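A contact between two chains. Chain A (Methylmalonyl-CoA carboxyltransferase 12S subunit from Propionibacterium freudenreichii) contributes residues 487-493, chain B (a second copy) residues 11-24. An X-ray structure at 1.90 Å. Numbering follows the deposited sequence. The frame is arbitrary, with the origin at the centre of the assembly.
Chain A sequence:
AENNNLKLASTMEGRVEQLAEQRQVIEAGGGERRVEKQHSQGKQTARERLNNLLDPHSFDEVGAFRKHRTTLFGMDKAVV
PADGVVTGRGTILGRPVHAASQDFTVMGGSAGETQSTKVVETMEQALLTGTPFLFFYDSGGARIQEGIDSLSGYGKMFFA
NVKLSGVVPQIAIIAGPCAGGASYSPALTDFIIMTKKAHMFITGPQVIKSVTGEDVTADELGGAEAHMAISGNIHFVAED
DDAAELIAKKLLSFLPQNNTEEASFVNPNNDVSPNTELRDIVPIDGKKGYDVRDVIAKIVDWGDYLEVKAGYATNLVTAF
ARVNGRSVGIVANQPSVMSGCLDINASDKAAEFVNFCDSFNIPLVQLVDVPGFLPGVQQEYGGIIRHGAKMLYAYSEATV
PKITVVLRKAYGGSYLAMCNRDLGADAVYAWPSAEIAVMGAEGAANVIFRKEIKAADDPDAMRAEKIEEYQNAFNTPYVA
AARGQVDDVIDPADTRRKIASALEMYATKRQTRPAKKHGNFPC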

# COMPACT_ATOMS: atom_id res chain seq x y z
N ASP A 487 -12.11 -34.40 -2.90
CA ASP A 487 -12.82 -33.94 -4.09
C ASP A 487 -13.41 -35.10 -4.88
O ASP A 487 -14.41 -34.94 -5.60
N ASP A 488 -12.78 -36.26 -4.77
CA ASP A 488 -13.20 -37.40 -5.56
C ASP A 488 -12.43 -38.63 -5.10
O ASP A 488 -11.43 -38.53 -4.39
N VAL A 489 -12.94 -39.79 -5.49
CA VAL A 489 -12.28 -41.05 -5.20
C VAL A 489 -11.77 -41.37 -6.59
O VAL A 489 -12.51 -41.28 -7.58
N ILE A 490 -10.49 -41.71 -6.68
CA ILE A 490 -9.91 -41.92 -7.99
C ILE A 490 -9.21 -43.25 -8.18
O ILE A 490 -8.84 -43.92 -7.23
N ASP A 491 -9.02 -43.58 -9.45
CA ASP A 491 -8.31 -44.78 -9.87
C ASP A 491 -6.85 -44.40 -9.67
O ASP A 491 -6.39 -43.38 -10.19
N PRO A 492 -6.10 -45.20 -8.89
CA PRO A 492 -4.68 -44.93 -8.65
C PRO A 492 -3.91 -44.67 -9.94
O PRO A 492 -2.90 -43.95 -9.92
N ALA A 493 -4.39 -45.23 -11.05
CA ALA A 493 -3.73 -45.05 -12.34
C ALA A 493 -3.77 -43.62 -12.87
O ALA A 493 -2.95 -43.24 -13.72
N THR B 11 -9.39 -56.79 -4.38
CA THR B 11 -8.19 -56.28 -5.03
C THR B 11 -8.37 -54.83 -5.48
O THR B 11 -9.49 -54.36 -5.65
N MET B 12 -7.26 -54.13 -5.68
CA MET B 12 -7.32 -52.75 -6.11
C MET B 12 -8.06 -52.69 -7.45
O MET B 12 -8.87 -51.79 -7.68
N GLU B 13 -7.79 -53.64 -8.34
CA GLU B 13 -8.46 -53.65 -9.64
C GLU B 13 -9.96 -53.79 -9.46
O GLU B 13 -10.75 -53.14 -10.16
N GLY B 14 -10.36 -54.64 -8.52
CA GLY B 14 -11.77 -54.83 -8.25
C GLY B 14 -12.38 -53.56 -7.71
O GLY B 14 -13.50 -53.19 -8.09
N ARG B 15 -11.65 -52.88 -6.83
CA ARG B 15 -12.14 -51.63 -6.25
C ARG B 15 -12.24 -50.54 -7.31
O ARG B 15 -13.10 -49.66 -7.23
N VAL B 16 -11.35 -50.60 -8.30
CA VAL B 16 -11.37 -49.62 -9.38
C VAL B 16 -12.61 -49.83 -10.26
O VAL B 16 -13.22 -48.88 -10.74
N GLU B 17 -12.98 -51.09 -10.46
CA GLU B 17 -14.16 -51.39 -11.27
C GLU B 17 -15.40 -50.97 -10.48
O GLU B 17 -16.35 -50.41 -11.03
N GLN B 18 -15.36 -51.21 -9.17
CA GLN B 18 -16.47 -50.86 -8.30
C GLN B 18 -16.68 -49.34 -8.33
O GLN B 18 -17.81 -48.86 -8.38
N LEU B 19 -15.58 -48.60 -8.31
CA LEU B 19 -15.63 -47.15 -8.36
C LEU B 19 -16.31 -46.69 -9.64
O LEU B 19 -17.16 -45.79 -9.62
N ALA B 20 -15.94 -47.31 -10.77
CA ALA B 20 -16.53 -46.95 -12.05
C ALA B 20 -18.03 -47.17 -12.05
O ALA B 20 -18.79 -46.34 -12.56
N GLU B 21 -18.47 -48.28 -11.48
CA GLU B 21 -19.89 -48.59 -11.44
C GLU B 21 -20.64 -47.60 -10.56
O GLU B 21 -21.72 -47.12 -10.92
N GLN B 22 -20.05 -47.29 -9.41
CA GLN B 22 -20.66 -46.35 -8.47
C GLN B 22 -20.76 -44.97 -9.11
O GLN B 22 -21.77 -44.28 -8.96
N ARG B 23 -19.71 -44.58 -9.84
CA ARG B 23 -19.70 -43.27 -10.48
C ARG B 23 -20.76 -43.19 -11.56
O ARG B 23 -21.41 -42.16 -11.73
N GLN B 24 -20.95 -44.29 -12.30
CA GLN B 24 -21.97 -44.27 -13.35
C GLN B 24 -23.36 -44.12 -12.77
O GLN B 24 -24.21 -43.45 -13.35

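One face of an amphipathic helix in chain B packs against a short stretch of chain A that runs extended up to D491(A) and turns into a 3-10 segment at P492(A) in this small contact, with apolar side chains along most of its length and a salt-bridged arginine at one end. The example illustrates how helical periodicity selects side chains for an interface: M12(B), V16(B), L19(B) and R23(B), spaced by three or four residues, all direct their CA-to-CB bonds toward chain A, whereas the intervening residues make no contact with this segment.

At the start of the helix, where T11(B) OG1 caps the amide of G14(B), M12(B) folds its thioether through chi angles t, p, p, so that SD lies 3.8 Å from CG of P492(A). The proline also offers its CD to V16(B) CG2, again at 3.8 Å, and so meets two successive turns. V16(B), with chi1 t, brings the same CG2 within 3.6 Å of D491(A) OD2. This is a van der Waals contact; the carboxylate oxygen accepts from the amide of A493(A), 2.9 Å from N to OD2, and is bonded elsewhere in the structure as well.

L19(B), in the t, p rotamer, buries the most area of any residue here. L19(B) CD1 lies 3.8 Å from V489(A) CB, and CD2 comes within 3.6 Å of V489(A) O and of I490(A) C. The CA-to-CB bond of I490(A) points away from the helix.

R23(B) closes the row. Its extended first two torsions (t, t) followed by chi3 m carry the guanidinium to two acceptors lying near its plane. NH1 donates to D488(A) OD2 at 3.0 Å in a nearly straight, charge-reinforced bond, and NH2 donates to V489(A) O at 2.8 Å. One arginine thus bridges a carboxylate and the neighbouring residue's carbonyl, two acceptors that cannot bond each other.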

# COMPACT_ATOMS: atom_id res chain seq x y z
CB ASP A 487 -11.86 -33.22 -5.04
CG ASP A 487 -11.27 -31.94 -4.46
OD1 ASP A 487 -11.30 -31.73 -3.24
OD2 ASP A 487 -10.74 -31.14 -5.26
CB ASP A 488 -12.82 -37.10 -7.02
CG ASP A 488 -13.49 -38.02 -8.02
OD1 ASP A 488 -13.05 -38.00 -9.19
OD2 ASP A 488 -14.45 -38.74 -7.67
CB VAL A 489 -13.25 -42.13 -4.74
CG1 VAL A 489 -12.47 -43.42 -4.46
CG2 VAL A 489 -13.98 -41.67 -3.49
CB ILE A 490 -8.86 -40.82 -8.30
CG1 ILE A 490 -7.64 -41.03 -7.40
CG2 ILE A 490 -9.46 -39.44 -8.04
CD1 ILE A 490 -6.48 -40.11 -7.73
CB ASP A 491 -8.59 -45.04 -11.35
CG ASP A 491 -7.72 -46.15 -11.95
OD1 ASP A 491 -7.94 -46.46 -13.14
OD2 ASP A 491 -6.84 -46.70 -11.26
CB PRO A 492 -4.21 -46.20 -7.95
CG PRO A 492 -5.42 -46.58 -7.13
CD PRO A 492 -6.54 -46.40 -8.16
CB ALA A 493 -4.36 -46.00 -13.39
CB THR B 11 -7.81 -57.12 -6.27
OG1 THR B 11 -8.83 -56.99 -7.27
CG2 THR B 11 -7.67 -58.58 -5.89
CB MET B 12 -5.90 -52.18 -6.25
CG MET B 12 -5.85 -50.67 -6.51
SD MET B 12 -6.53 -49.66 -5.16
CE MET B 12 -5.12 -49.60 -4.06
CB GLU B 13 -7.94 -54.80 -10.52
CG GLU B 13 -6.59 -54.53 -11.18
CD GLU B 13 -5.43 -54.52 -10.20
OE1 GLU B 13 -4.34 -54.06 -10.57
OE2 GLU B 13 -5.61 -54.99 -9.05
CB ARG B 15 -11.23 -51.17 -5.11
CG ARG B 15 -11.26 -52.11 -3.91
CD ARG B 15 -10.65 -51.45 -2.70
NE ARG B 15 -10.56 -52.37 -1.58
CZ ARG B 15 -10.36 -52.01 -0.32
NH1 ARG B 15 -10.23 -50.72 -0.02
NH2 ARG B 15 -10.28 -52.92 0.63
CB VAL B 16 -10.08 -49.71 -10.24
CG1 VAL B 16 -10.28 -49.01 -11.58
CG2 VAL B 16 -8.93 -49.06 -9.47
CB GLU B 17 -14.21 -52.89 -11.61
CG GLU B 17 -13.03 -53.35 -12.46
CD GLU B 17 -12.97 -54.86 -12.64
OE1 GLU B 17 -12.04 -55.33 -13.34
OE2 GLU B 17 -13.83 -55.58 -12.09
CB GLN B 18 -16.15 -51.32 -6.88
CG GLN B 18 -17.14 -50.89 -5.84
CD GLN B 18 -16.81 -51.45 -4.47
OE1 GLN B 18 -15.74 -51.18 -3.91
NE2 GLN B 18 -17.73 -52.24 -3.92
CB LEU B 19 -14.20 -46.60 -8.30
CG LEU B 19 -13.97 -45.09 -8.50
CD1 LEU B 19 -14.74 -44.28 -7.45
CD2 LEU B 19 -12.47 -44.81 -8.38
CB ALA B 20 -15.88 -47.74 -13.17
CB GLU B 21 -20.10 -50.02 -10.93
CG GLU B 21 -19.26 -51.03 -11.68
CD GLU B 21 -19.47 -52.45 -11.21
OE1 GLU B 21 -19.56 -52.66 -9.98
OE2 GLU B 21 -19.52 -53.36 -12.07
CB GLN B 22 -19.81 -46.23 -7.20
CG GLN B 22 -19.59 -47.52 -6.44
CD GLN B 22 -20.88 -48.13 -5.95
OE1 GLN B 22 -21.64 -48.71 -6.73
NE2 GLN B 22 -21.14 -48.01 -4.65
CB ARG B 23 -18.33 -42.96 -11.09
CG ARG B 23 -18.15 -41.49 -11.51
CD ARG B 23 -16.85 -41.26 -12.27
NE ARG B 23 -15.67 -41.67 -11.51
CZ ARG B 23 -15.19 -41.01 -10.46
NH1 ARG B 23 -15.78 -39.89 -10.06
NH2 ARG B 23 -14.13 -41.48 -9.81
CB GLN B 24 -21.89 -45.53 -14.23
CG GLN B 24 -20.79 -45.45 -15.28
CD GLN B 24 -20.97 -46.46 -16.41
OE1 GLN B 24 -20.15 -46.54 -17.32
NE2 GLN B 24 -22.06 -47.23 -16.36